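Local coordinates for protein immunomodulatory active chitinase (Trichuris suis, PDB 6G9C) that probably binds and hydrolyses chitin as a secreted family 18 glycoside hydrolase, and displays immunomodulatory properties in inflammatory lung disease, at residues T77-Q80 with D85-V88; L165-I170 with K210-V215; W279-A284 with I289-Q294; T298-L303 with C315-S320; A365-L370 with S392-I397. All blocks are in the same frame, centred on the assembly; numbering follows the deposited sequence.

Interaction 1. Residues T77-Q80 with D85-V88; sequences TVDQ and DIDV
Gln80 reaches across to the first turn of helix 85-94 and meets Asp85 and Ile86 with successive atoms of its side chain. Its CB rests against Asp85 CB at 3.7 Å. CG, set between the backbone N and the carbonyl carbon (chi1 64°), leads an extended chain toward the helix and touches Ile86 CD1 at 3.9 Å; the amide carbon CD lies near the same methyl. At the tip, OE1 accepts the backbone N-H of Ile86, with a distance of 2.9 Å from Ile86 N to Gln80 OE1. The bond is almost straight (173°), and the N-H meets the carbonyl oxygen almost head-on. A side chain thus supplies an acceptor for an N-H of the opening helical turn, at the point in the chitinase TIM barrel where short strand 78-79, antiparallel to barrel strand 64-72, gives way to the next helix. OE1 has a second donor: a water at 2.8 Å from Gln80 OE1, which in turn accepts from Asp87 N. Asp85, buried, turns its carboxylate to Tyr67 OH and Glu82 N. Gln80 N donates to Asp79 OD1 from above the carboxylate plane. Asp79 and Ile86 both touch Phe139 of helix 126-142.

Interaction 2. Residues L165-I170 with K210-V215; sequences LLCQEI and KVLDFV
Val211 is the residue on which this contact turns, with one methyl directed at Cys167 and the other at Gln168 of helix 160-181. The buried part lies inward. Val211 CG2 meets Cys167 CB at 3.9 Å, and beyond it the sulfur, Cys167 SG, comes within 4.4 Å of Leu212 CD2. CB of Leu212 does not itself point at the helix; the leucine makes its contact by the end of its chain. Cys167 and Leu212 are both buried, and both also pack on Phe188 of strand 187-193; Leu150 of strand 147-151 also touches the cysteine side chain, which thus lies in an apolar setting. In the (beta/alpha)8 barrel of family 18, helix 160-181 follows strand 147-151 and leads to strand 187-193, while 210-215 runs from the end of helix 205-211 into strand 214-218. The contact therefore joins two consecutive beta-alpha units on the outside of the barrel. Its outer part is nearer solvent, for Gln168 and Val211 are only partly buried and the glutamine has less surface covered than the cysteine. There Val211 CG1, which lies anti to its own carbonyl carbon (chi1 -60°), meets Gln168 CG at 4.0 Å and approaches Gln168 CA at 4.2 Å. The glutamine uses only this aliphatic stem: beyond CG its chain extends away from the valine, and the amide makes no contact with 210-215. The backbones come close here, with Gln168 CA 6.0 Å from Val211 CA. Farther along, Asp213 forms a salt bridge with Arg185 and accepts the N-H of Phe188.

Interaction 3. Residues W279-A284 with I289-Q294; sequences WTLSDA and IGAPAQ
Ser282, Gln294 and Ala293 give up more surface to this contact than the other residues, and they lie about the antiparallel, non-hydrogen-bonded pair Leu281-Ala293. Two backbone bonds flank that pair: Gln294 N to Thr280 O at 2.9 Å, and Ser282 N to Pro292 O at 3.1 Å. Ser282 turns its hydroxyl back over the partner chain, where OG packs 3.1 Å from Ala293 C without a hydrogen bond to Ala293 N, Ala293 O or Gln294 N. Gln294 sends its extended chain over the end of the strand, and its CG lies 3.9 Å from Thr280 CG2. A chi1 of 64° tucks that stem in over the Thr280 carbonyl. Ala293 presses its methyl obliquely on the indole, with CB 3.4 Å from Trp279 CD1. A water that accepts from Asp283 N lies 2.8 Å from Pro292 O and may bridge the two. As in chitotriosidase-like chitinases, the contact probably belongs to the small alpha+beta domain inserted between the seventh and eighth barrel strands. Strand 268-281 carries it out from the barrel, pairing antiparallel with strand 340-343, whose Trp341 packs on Leu281, while Trp279 NE1 is hydrogen-bonded to Glu227 O in a loop.

Interaction 4. Residues T298-L303 with C315-S320; sequences TATEYL and CQKLSS
Glu301 and Gln316 reach toward each other from a loop and a helix and supply the one polar bond between the two segments. Gln316 NE2 donates to Glu301 OE1 at 3.2 Å, a weak bond, long and bent (129°). The side chains cross at about a right angle, yet carboxylate and amide are close to coplanar, their planes 16° apart. Both chains stretch out to meet: each has CG anti to the backbone N and runs extended beyond it. Van der Waals contact with the Tyr302 ring comes next. The same amide nitrogen, Gln316 NE2, lies at the edge of that ring, 3.9 Å from Tyr302 CE1, while Glu301 CG sits over one face toward its rim. Apolar contact is slight, with Thr300 CG2 4.4 Å from Lys317 CE; their polar ends turn elsewhere, Thr300 OG1 to Glu313 and Lys317 NZ to Gln337. Within the helix, Ser319 OG and Ser319 N reach Cys315 O from opposite faces of its carbonyl plane, so the last turn is doubly tied. Glu301, Tyr302 and Gln316 also touch a crystal neighbour, which may influence this surface pairing. The whole probably belongs to the small alpha+beta insertion of chitotriosidase-like enzymes: helix 311-319 lies by strand 332-337, the Cys315-Cys380 disulfide anchors it to a later part of the chain, and strand 308-310 receives both Thr300 and Lys317.

Interaction 5. Residues A365-L370 with S392-I397; sequences AFVWTL and SLMQEI. With EDO (1,2-ethanediol), chain C.
Met394 leaves its helix with CG anti to the carbonyl carbon (chi1 -70°) and a nearly extended second torsion, which together carry SD to Ala365; a bend at the thioether (chi3 -62°) then directs CE at Val367. SD lies 3.7 Å from Ala365 CB and equally near Ala365 O, and Met394 CE meets Val367 CG1 at 4.0 Å, the two side chains crossing at a slant. Ala365 and Val367, two apart on the strand, put their side chains on the face turned to the helix, whereas Phe366 points away. All the touching residues are buried, and in this contact the methionine side chain alone spans from helix to strand. The axes of strand 365-368 and helix 392-397 run nearly antiparallel and approach to 9.5 Å. At the far end of the strand, Trp368 is followed by a cis peptide bond before Thr369. In family 18 chitinases a tryptophan at this place, ending the eighth barrel strand, typically floors the substrate site. Here Trp368 NE1 donates to EDO O1, in the ring plane, at 2.8 Å and nearly straight (178°); Tyr372 OH also binds this ethanediol, probably a crystallisation additive. Strand 364-368 closes the barrel between strands 34-40 and 268-281, with Val367 also packed on Cys37 and Leu272, and helix 392-398 lies outside it beside helix 347-360, where Ile397 touches Ile354.

In the fold
From the N terminus, the five contacts follow one another in series, and none nests or crosses. Interaction 1 closes a short turn of four residues between strand and helix early in the barrel. Interaction 2 spans a further 39 residues, tying one beta-alpha unit to the next. Interaction 3 closes another four-residue turn where the seventh barrel strand ends, across the chain's centre from interaction 2. Interaction 4 follows at once, bridging 11 residues; the two meet where Thr280 OG1 comes 4.1 Å from Thr298 N, so they form one outlying region. Interaction 5 returns to the barrel, closing 21 residues and joining its last strand to helix 392-398, the last modelled.

Interaction 1. Residues T77-Q80 with D85-V88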
# COMPACT_ATOMS: atom_id res chain seq x y z
N THR A 77 4.56 -4.39 -26.14
CA THR A 77 4.80 -4.45 -24.70
C THR A 77 4.41 -3.13 -24.03
O THR A 77 4.29 -2.09 -24.67
CB THR A 77 6.27 -4.79 -24.41
OG1 THR A 77 7.11 -3.77 -24.95
CG2 THR A 77 6.65 -6.15 -25.02
N VAL A 78 4.21 -3.19 -22.71
CA VAL A 78 3.73 -2.06 -21.92
C VAL A 78 4.88 -1.50 -21.09
O VAL A 78 5.72 -2.25 -20.58
CB VAL A 78 2.56 -2.47 -21.01
CG1 VAL A 78 2.12 -1.29 -20.13
CG2 VAL A 78 1.40 -2.97 -21.84
N ASP A 79 4.90 -0.17 -20.94
CA ASP A 79 5.93 0.50 -20.16
C ASP A 79 5.42 1.86 -19.70
O ASP A 79 4.38 2.35 -20.14
CB ASP A 79 7.23 0.65 -20.96
CG ASP A 79 8.45 0.67 -20.07
OD1 ASP A 79 8.30 0.68 -18.82
OD2 ASP A 79 9.58 0.65 -20.62
N GLN A 80 6.18 2.46 -18.78
CA GLN A 80 5.85 3.79 -18.30
C GLN A 80 6.01 4.80 -19.44
O GLN A 80 6.81 4.62 -20.36
CB GLN A 80 6.75 4.18 -17.13
CG GLN A 80 8.22 4.29 -17.51
CD GLN A 80 9.07 4.86 -16.39
OE1 GLN A 80 8.60 5.08 -15.28
NE2 GLN A 80 10.34 5.11 -16.70
N ASP A 85 7.32 7.95 -13.81
CA ASP A 85 6.10 7.23 -13.45
C ASP A 85 6.39 6.17 -12.40
O ASP A 85 5.88 6.22 -11.27
CB ASP A 85 5.48 6.58 -14.69
CG ASP A 85 4.66 7.55 -15.54
OD1 ASP A 85 4.05 8.49 -14.97
OD2 ASP A 85 4.63 7.36 -16.77
N ILE A 86 7.22 5.18 -12.76
CA ILE A 86 7.48 4.04 -11.88
C ILE A 86 8.17 4.48 -10.60
O ILE A 86 7.82 4.03 -9.51
CB ILE A 86 8.30 2.97 -12.62
CG1 ILE A 86 7.43 2.23 -13.63
CG2 ILE A 86 8.94 2.00 -11.64
CD1 ILE A 86 8.24 1.52 -14.71
N ASP A 87 9.14 5.39 -10.72
CA ASP A 87 9.96 5.79 -9.58
C ASP A 87 9.24 6.74 -8.63
O ASP A 87 9.51 6.71 -7.43
CB ASP A 87 11.26 6.42 -10.07
CG ASP A 87 12.22 5.40 -10.66
OD1 ASP A 87 11.97 4.19 -10.49
OD2 ASP A 87 13.23 5.80 -11.28
N VAL A 88 8.36 7.61 -9.13
CA VAL A 88 7.85 8.70 -8.30
C VAL A 88 6.33 8.74 -8.28
O VAL A 88 5.71 8.68 -7.21
CB VAL A 88 8.42 10.06 -8.77
CG1 VAL A 88 7.87 11.18 -7.92
CG2 VAL A 88 9.95 10.05 -8.70
O HOH W 1 10.24 6.01 -13.26

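Interaction 2. Residues L165-I170 with K210-V215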
# COMPACT_ATOMS: atom_id res chain seq x y z
N LEU A 165 -12.46 -9.65 -28.83
CA LEU A 165 -11.53 -10.72 -28.48
C LEU A 165 -10.48 -10.23 -27.49
O LEU A 165 -10.20 -10.89 -26.48
CB LEU A 165 -10.85 -11.25 -29.74
CG LEU A 165 -11.70 -12.19 -30.61
CD1 LEU A 165 -11.11 -12.33 -32.01
CD2 LEU A 165 -11.90 -13.56 -29.95
N LEU A 166 -9.89 -9.06 -27.76
CA LEU A 166 -8.95 -8.48 -26.81
C LEU A 166 -9.56 -8.37 -25.41
O LEU A 166 -8.94 -8.78 -24.42
CB LEU A 166 -8.49 -7.10 -27.31
CG LEU A 166 -7.62 -6.27 -26.37
CD1 LEU A 166 -6.30 -6.96 -26.11
CD2 LEU A 166 -7.39 -4.89 -26.96
N CYS A 167 -10.78 -7.85 -25.31
CA CYS A 167 -11.39 -7.67 -23.99
C CYS A 167 -11.72 -9.02 -23.33
O CYS A 167 -11.50 -9.18 -22.13
CB CYS A 167 -12.65 -6.81 -24.09
SG CYS A 167 -12.30 -5.09 -24.49
N GLN A 168 -12.22 -9.99 -24.10
CA GLN A 168 -12.50 -11.30 -23.52
C GLN A 168 -11.21 -11.95 -23.02
O GLN A 168 -11.20 -12.58 -21.96
CB GLN A 168 -13.19 -12.20 -24.55
CG GLN A 168 -14.59 -11.72 -24.92
CD GLN A 168 -15.14 -12.46 -26.13
OE1 GLN A 168 -14.37 -12.94 -26.97
NE2 GLN A 168 -16.46 -12.59 -26.20
N GLU A 169 -10.12 -11.81 -23.78
CA GLU A 169 -8.85 -12.44 -23.40
C GLU A 169 -8.20 -11.73 -22.20
O GLU A 169 -7.57 -12.40 -21.36
CB GLU A 169 -7.91 -12.48 -24.60
CG GLU A 169 -8.37 -13.51 -25.67
CD GLU A 169 -7.78 -13.28 -27.06
OE1 GLU A 169 -6.77 -12.56 -27.18
OE2 GLU A 169 -8.35 -13.82 -28.03
N ILE A 170 -8.31 -10.40 -22.12
CA ILE A 170 -7.81 -9.68 -20.94
C ILE A 170 -8.48 -10.21 -19.67
O ILE A 170 -7.81 -10.58 -18.70
CB ILE A 170 -8.02 -8.16 -21.07
CG1 ILE A 170 -7.01 -7.54 -22.04
CG2 ILE A 170 -7.92 -7.45 -19.66
CD1 ILE A 170 -7.43 -6.15 -22.57
N LYS A 210 -20.53 -8.25 -20.78
CA LYS A 210 -20.25 -9.46 -20.02
C LYS A 210 -18.83 -9.50 -19.49
O LYS A 210 -18.58 -10.20 -18.51
CB LYS A 210 -20.54 -10.69 -20.90
CG LYS A 210 -22.00 -10.81 -21.34
CD LYS A 210 -22.28 -12.13 -22.05
CE LYS A 210 -23.70 -12.14 -22.62
NZ LYS A 210 -24.30 -13.51 -22.68
N VAL A 211 -17.90 -8.75 -20.08
CA VAL A 211 -16.49 -8.86 -19.70
C VAL A 211 -15.92 -7.59 -19.08
O VAL A 211 -14.93 -7.69 -18.34
CB VAL A 211 -15.61 -9.31 -20.89
CG1 VAL A 211 -16.06 -10.69 -21.39
CG2 VAL A 211 -15.64 -8.29 -22.00
N LEU A 212 -16.48 -6.40 -19.33
CA LEU A 212 -15.99 -5.19 -18.69
C LEU A 212 -16.73 -4.96 -17.38
O LEU A 212 -17.96 -5.11 -17.31
CB LEU A 212 -16.18 -3.98 -19.61
CG LEU A 212 -15.37 -4.01 -20.91
CD1 LEU A 212 -15.94 -3.06 -21.96
CD2 LEU A 212 -13.90 -3.72 -20.62
N ASP A 213 -15.99 -4.57 -16.35
CA ASP A 213 -16.63 -4.23 -15.08
C ASP A 213 -17.56 -3.03 -15.25
O ASP A 213 -18.70 -3.04 -14.77
CB ASP A 213 -15.56 -3.96 -14.02
CG ASP A 213 -14.82 -5.24 -13.63
OD1 ASP A 213 -15.49 -6.25 -13.34
OD2 ASP A 213 -13.57 -5.23 -13.62
N PHE A 214 -17.11 -1.99 -15.95
CA PHE A 214 -17.99 -0.90 -16.36
C PHE A 214 -17.30 -0.13 -17.47
O PHE A 214 -16.14 -0.38 -17.78
CB PHE A 214 -18.40 0.02 -15.18
CG PHE A 214 -17.24 0.56 -14.35
CD1 PHE A 214 -16.47 1.63 -14.81
CD2 PHE A 214 -16.98 0.05 -13.09
CE1 PHE A 214 -15.44 2.16 -14.03
CE2 PHE A 214 -15.95 0.58 -12.30
CZ PHE A 214 -15.17 1.64 -12.78
N VAL A 215 -18.03 0.81 -18.09
CA VAL A 215 -17.47 1.66 -19.14
C VAL A 215 -17.57 3.12 -18.73
O VAL A 215 -18.60 3.56 -18.20
CB VAL A 215 -18.13 1.43 -20.51
CG1 VAL A 215 -17.80 0.02 -21.02
CG2 VAL A 215 -19.65 1.67 -20.47

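Interaction 3. Residues W279-A284 with I289-Q294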
# COMPACT_ATOMS: atom_id res chain seq x y z
N TRP A 279 -13.01 29.10 -28.55
CA TRP A 279 -12.86 29.66 -29.89
C TRP A 279 -12.42 31.12 -29.79
O TRP A 279 -12.61 31.79 -28.77
CB TRP A 279 -14.19 29.64 -30.65
CG TRP A 279 -14.72 28.28 -31.03
CD1 TRP A 279 -14.66 27.68 -32.27
CD2 TRP A 279 -15.45 27.38 -30.19
NE1 TRP A 279 -15.29 26.46 -32.23
CE2 TRP A 279 -15.79 26.25 -30.97
CE3 TRP A 279 -15.86 27.42 -28.85
CZ2 TRP A 279 -16.51 25.18 -30.46
CZ3 TRP A 279 -16.57 26.34 -28.34
CH2 TRP A 279 -16.88 25.23 -29.15
N THR A 280 -11.86 31.63 -30.90
CA THR A 280 -11.75 33.06 -31.13
C THR A 280 -12.89 33.45 -32.06
O THR A 280 -13.01 32.91 -33.16
CB THR A 280 -10.40 33.44 -31.74
OG1 THR A 280 -9.35 33.06 -30.83
CG2 THR A 280 -10.32 34.92 -32.03
N LEU A 281 -13.75 34.36 -31.60
CA LEU A 281 -14.92 34.74 -32.37
C LEU A 281 -14.53 35.52 -33.61
O LEU A 281 -13.58 36.31 -33.60
CB LEU A 281 -15.86 35.60 -31.51
CG LEU A 281 -16.43 34.92 -30.26
CD1 LEU A 281 -17.07 35.96 -29.36
CD2 LEU A 281 -17.44 33.87 -30.67
N SER A 282 -15.28 35.31 -34.70
CA SER A 282 -15.11 36.15 -35.88
C SER A 282 -15.58 37.57 -35.61
O SER A 282 -15.04 38.52 -36.18
CB SER A 282 -15.90 35.58 -37.06
OG SER A 282 -15.51 34.25 -37.31
N ASP A 283 -16.59 37.72 -34.76
CA ASP A 283 -17.24 39.00 -34.50
C ASP A 283 -17.48 39.10 -33.01
O ASP A 283 -18.31 38.36 -32.46
CB ASP A 283 -18.55 39.10 -35.29
CG ASP A 283 -19.17 40.48 -35.22
OD1 ASP A 283 -19.05 41.16 -34.17
OD2 ASP A 283 -19.81 40.88 -36.21
N ALA A 284 -16.79 40.04 -32.35
CA ALA A 284 -16.89 40.16 -30.90
C ALA A 284 -18.29 40.57 -30.44
O ALA A 284 -18.62 40.40 -29.26
CB ALA A 284 -15.87 41.17 -30.38
N ILE A 289 -24.25 30.91 -28.51
CA ILE A 289 -23.97 29.56 -28.98
C ILE A 289 -24.29 29.50 -30.47
O ILE A 289 -25.37 29.91 -30.90
CB ILE A 289 -24.80 28.54 -28.19
CG1 ILE A 289 -24.46 28.63 -26.70
CG2 ILE A 289 -24.62 27.12 -28.77
CD1 ILE A 289 -25.53 28.03 -25.78
N GLY A 290 -23.34 29.01 -31.26
CA GLY A 290 -23.47 29.01 -32.71
C GLY A 290 -22.88 30.22 -33.40
O GLY A 290 -22.97 30.30 -34.64
N ALA A 291 -22.29 31.16 -32.67
CA ALA A 291 -21.69 32.33 -33.28
C ALA A 291 -20.51 31.91 -34.15
O ALA A 291 -19.82 30.93 -33.86
CB ALA A 291 -21.24 33.32 -32.22
N PRO A 292 -20.24 32.63 -35.24
CA PRO A 292 -19.12 32.26 -36.11
C PRO A 292 -17.79 32.44 -35.38
O PRO A 292 -17.62 33.35 -34.57
CB PRO A 292 -19.25 33.22 -37.30
CG PRO A 292 -20.00 34.39 -36.77
CD PRO A 292 -20.95 33.83 -35.73
N ALA A 293 -16.86 31.54 -35.69
CA ALA A 293 -15.52 31.58 -35.11
C ALA A 293 -14.49 31.56 -36.22
O ALA A 293 -14.73 31.01 -37.30
CB ALA A 293 -15.28 30.40 -34.19
N GLN A 294 -13.34 32.17 -35.95
CA GLN A 294 -12.25 32.21 -36.91
C GLN A 294 -11.11 31.26 -36.54
O GLN A 294 -10.17 31.11 -37.32
CB GLN A 294 -11.71 33.63 -37.05
CG GLN A 294 -11.08 34.21 -35.79
CD GLN A 294 -10.47 35.58 -36.04
OE1 GLN A 294 -11.16 36.60 -36.02
NE2 GLN A 294 -9.16 35.60 -36.29
O HOH W 2 -18.61 35.82 -33.86

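Interaction 4. Residues T298-L303 with C315-S320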
# COMPACT_ATOMS: atom_id res chain seq x y z
N THR A 298 -7.15 31.46 -27.81
CA THR A 298 -5.74 31.62 -27.48
C THR A 298 -5.35 30.69 -26.33
O THR A 298 -6.12 30.50 -25.39
CB THR A 298 -5.46 33.07 -27.09
OG1 THR A 298 -5.98 33.95 -28.10
CG2 THR A 298 -3.97 33.31 -26.95
N ALA A 299 -4.15 30.12 -26.41
CA ALA A 299 -3.67 29.24 -25.35
C ALA A 299 -3.70 29.97 -24.01
O ALA A 299 -3.42 31.17 -23.93
CB ALA A 299 -2.26 28.75 -25.65
N THR A 300 -4.05 29.24 -22.95
CA THR A 300 -4.18 29.85 -21.63
C THR A 300 -2.89 29.69 -20.82
O THR A 300 -1.98 28.96 -21.19
CB THR A 300 -5.38 29.26 -20.87
OG1 THR A 300 -5.29 27.83 -20.84
CG2 THR A 300 -6.68 29.63 -21.57
N GLU A 301 -2.85 30.39 -19.67
CA GLU A 301 -1.61 30.54 -18.91
C GLU A 301 -1.04 29.20 -18.46
O GLU A 301 0.18 28.98 -18.52
CB GLU A 301 -1.85 31.45 -17.70
CG GLU A 301 -0.59 31.70 -16.85
CD GLU A 301 -0.82 32.66 -15.68
OE1 GLU A 301 -1.88 33.34 -15.65
OE2 GLU A 301 0.07 32.75 -14.80
N TYR A 302 -1.89 28.29 -17.98
CA TYR A 302 -1.41 27.03 -17.40
C TYR A 302 -1.50 25.85 -18.36
O TYR A 302 -0.55 25.08 -18.47
CB TYR A 302 -2.17 26.72 -16.11
CG TYR A 302 -1.97 27.78 -15.02
CD1 TYR A 302 -2.80 28.89 -14.95
CD2 TYR A 302 -0.95 27.66 -14.08
CE1 TYR A 302 -2.62 29.86 -13.97
CE2 TYR A 302 -0.76 28.64 -13.09
CZ TYR A 302 -1.60 29.72 -13.04
OH TYR A 302 -1.43 30.70 -12.06
N LEU A 303 -2.61 25.69 -19.09
CA LEU A 303 -2.73 24.54 -19.98
C LEU A 303 -1.90 24.72 -21.25
O LEU A 303 -1.43 23.73 -21.81
CB LEU A 303 -4.19 24.27 -20.35
CG LEU A 303 -5.18 23.91 -19.23
CD1 LEU A 303 -6.28 23.02 -19.75
CD2 LEU A 303 -4.49 23.28 -18.05
N CYS A 315 -12.08 30.49 -13.66
CA CYS A 315 -12.23 31.30 -12.46
C CYS A 315 -11.35 32.55 -12.53
O CYS A 315 -11.79 33.65 -12.16
CB CYS A 315 -11.87 30.47 -11.23
SG CYS A 315 -13.22 29.42 -10.68
N GLN A 316 -10.10 32.39 -12.98
CA GLN A 316 -9.20 33.53 -13.14
C GLN A 316 -9.79 34.56 -14.10
O GLN A 316 -9.69 35.77 -13.85
CB GLN A 316 -7.84 33.04 -13.63
CG GLN A 316 -6.70 34.06 -13.59
CD GLN A 316 -5.32 33.39 -13.62
OE1 GLN A 316 -4.60 33.38 -12.62
NE2 GLN A 316 -4.96 32.84 -14.78
N LYS A 317 -10.43 34.11 -15.18
CA LYS A 317 -11.01 35.07 -16.12
C LYS A 317 -12.29 35.71 -15.58
O LYS A 317 -12.54 36.89 -15.84
CB LYS A 317 -11.28 34.38 -17.47
CG LYS A 317 -10.01 34.02 -18.22
CD LYS A 317 -10.34 33.43 -19.59
CE LYS A 317 -9.07 33.18 -20.40
NZ LYS A 317 -8.24 34.42 -20.48
N LEU A 318 -13.08 34.97 -14.81
CA LEU A 318 -14.22 35.57 -14.14
C LEU A 318 -13.79 36.69 -13.20
O LEU A 318 -14.43 37.75 -13.12
CB LEU A 318 -15.00 34.49 -13.37
CG LEU A 318 -15.86 33.61 -14.27
CD1 LEU A 318 -16.44 32.44 -13.48
CD2 LEU A 318 -16.95 34.46 -14.88
N SER A 319 -12.69 36.48 -12.47
CA SER A 319 -12.15 37.54 -11.62
C SER A 319 -11.72 38.75 -12.44
O SER A 319 -11.78 39.88 -11.94
CB SER A 319 -10.97 37.01 -10.80
OG SER A 319 -11.39 35.92 -10.01
N SER A 320 -11.28 38.54 -13.67
CA SER A 320 -10.83 39.61 -14.55
C SER A 320 -11.97 40.25 -15.33
O SER A 320 -11.71 41.06 -16.23
CB SER A 320 -9.77 39.09 -15.53
OG SER A 320 -8.63 38.62 -14.83

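Interaction 5. Residues A365-L370 with S392-I397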
# COMPACT_ATOMS: atom_id res chain seq x y z
N ALA A 365 -20.40 8.33 -11.95
CA ALA A 365 -19.75 9.42 -12.67
C ALA A 365 -18.25 9.25 -12.60
O ALA A 365 -17.71 8.61 -11.68
CB ALA A 365 -20.14 10.79 -12.10
N PHE A 366 -17.57 9.84 -13.58
CA PHE A 366 -16.13 10.01 -13.51
C PHE A 366 -15.78 11.39 -14.03
O PHE A 366 -16.54 11.98 -14.81
CB PHE A 366 -15.39 8.91 -14.29
CG PHE A 366 -15.43 9.08 -15.80
CD1 PHE A 366 -14.45 9.82 -16.45
CD2 PHE A 366 -16.43 8.49 -16.55
CE1 PHE A 366 -14.46 9.97 -17.82
CE2 PHE A 366 -16.46 8.64 -17.92
CZ PHE A 366 -15.48 9.38 -18.57
N VAL A 367 -14.64 11.92 -13.58
CA VAL A 367 -14.20 13.25 -13.99
C VAL A 367 -12.91 13.15 -14.79
O VAL A 367 -11.98 12.40 -14.43
CB VAL A 367 -14.03 14.23 -12.80
CG1 VAL A 367 -15.35 14.40 -12.08
CG2 VAL A 367 -12.98 13.72 -11.84
N TRP A 368 -12.85 13.90 -15.87
CA TRP A 368 -11.61 14.15 -16.61
C TRP A 368 -11.38 15.66 -16.48
O TRP A 368 -12.05 16.42 -17.17
CB TRP A 368 -11.74 13.70 -18.08
CG TRP A 368 -10.52 14.03 -18.89
CD1 TRP A 368 -10.26 15.20 -19.52
CD2 TRP A 368 -9.40 13.17 -19.14
NE1 TRP A 368 -9.03 15.14 -20.14
CE2 TRP A 368 -8.48 13.91 -19.92
CE3 TRP A 368 -9.07 11.86 -18.77
CZ2 TRP A 368 -7.27 13.38 -20.34
CZ3 TRP A 368 -7.87 11.34 -19.19
CH2 TRP A 368 -6.97 12.09 -19.96
N THR A 369 -10.48 16.13 -15.61
CA THR A 369 -9.47 15.41 -14.83
C THR A 369 -9.44 15.97 -13.41
O THR A 369 -10.06 16.99 -13.11
CB THR A 369 -8.04 15.61 -15.37
OG1 THR A 369 -7.70 16.99 -15.22
CG2 THR A 369 -7.90 15.23 -16.84
N LEU A 370 -8.64 15.33 -12.55
CA LEU A 370 -8.41 15.91 -11.22
C LEU A 370 -7.71 17.25 -11.32
O LEU A 370 -7.95 18.14 -10.48
CB LEU A 370 -7.57 14.96 -10.38
CG LEU A 370 -8.21 13.69 -9.82
CD1 LEU A 370 -7.11 12.67 -9.51
CD2 LEU A 370 -9.05 14.01 -8.57
N SER A 392 -15.76 17.49 -5.78
CA SER A 392 -16.42 17.17 -4.51
C SER A 392 -17.89 16.84 -4.67
O SER A 392 -18.46 16.16 -3.80
CB SER A 392 -16.33 18.35 -3.52
OG SER A 392 -14.99 18.71 -3.26
N LEU A 393 -18.53 17.33 -5.74
CA LEU A 393 -19.97 17.12 -5.91
C LEU A 393 -20.32 15.65 -6.09
O LEU A 393 -21.47 15.27 -5.83
CB LEU A 393 -20.47 17.92 -7.12
CG LEU A 393 -20.45 19.45 -6.88
CD1 LEU A 393 -20.74 20.21 -8.16
CD2 LEU A 393 -21.44 19.83 -5.81
N MET A 394 -19.38 14.82 -6.57
CA MET A 394 -19.67 13.40 -6.72
C MET A 394 -19.93 12.75 -5.36
O MET A 394 -21.00 12.18 -5.12
CB MET A 394 -18.51 12.69 -7.44
CG MET A 394 -18.39 13.04 -8.91
SD MET A 394 -17.39 11.83 -9.82
CE MET A 394 -15.81 11.98 -8.99
N GLN A 395 -18.96 12.86 -4.44
CA GLN A 395 -19.15 12.37 -3.08
C GLN A 395 -20.38 13.00 -2.42
O GLN A 395 -21.16 12.31 -1.76
CB GLN A 395 -17.90 12.67 -2.26
CG GLN A 395 -17.47 11.57 -1.34
CD GLN A 395 -18.46 11.32 -0.24
OE1 GLN A 395 -19.09 12.25 0.25
NE2 GLN A 395 -18.60 10.06 0.15
N GLU A 396 -20.56 14.31 -2.59
CA GLU A 396 -21.60 15.00 -1.83
C GLU A 396 -22.99 14.59 -2.27
O GLU A 396 -23.91 14.54 -1.44
CB GLU A 396 -21.46 16.51 -1.97
CG GLU A 396 -20.28 17.09 -1.23
CD GLU A 396 -20.02 18.53 -1.61
OE1 GLU A 396 -20.95 19.18 -2.15
OE2 GLU A 396 -18.89 19.01 -1.38
N ILE A 397 -23.17 14.29 -3.55
CA ILE A 397 -24.48 13.98 -4.10
C ILE A 397 -24.69 12.48 -4.26
O ILE A 397 -25.75 11.96 -3.90
CB ILE A 397 -24.68 14.71 -5.45
CG1 ILE A 397 -24.60 16.23 -5.25
CG2 ILE A 397 -26.00 14.31 -6.09
CD1 ILE A 397 -24.47 17.03 -6.55
C1 EDO C . -8.81 17.91 -22.36
O1 EDO C . -7.80 17.22 -21.62
C2 EDO C . -8.13 19.12 -22.96
O2 EDO C . -7.11 18.74 -23.90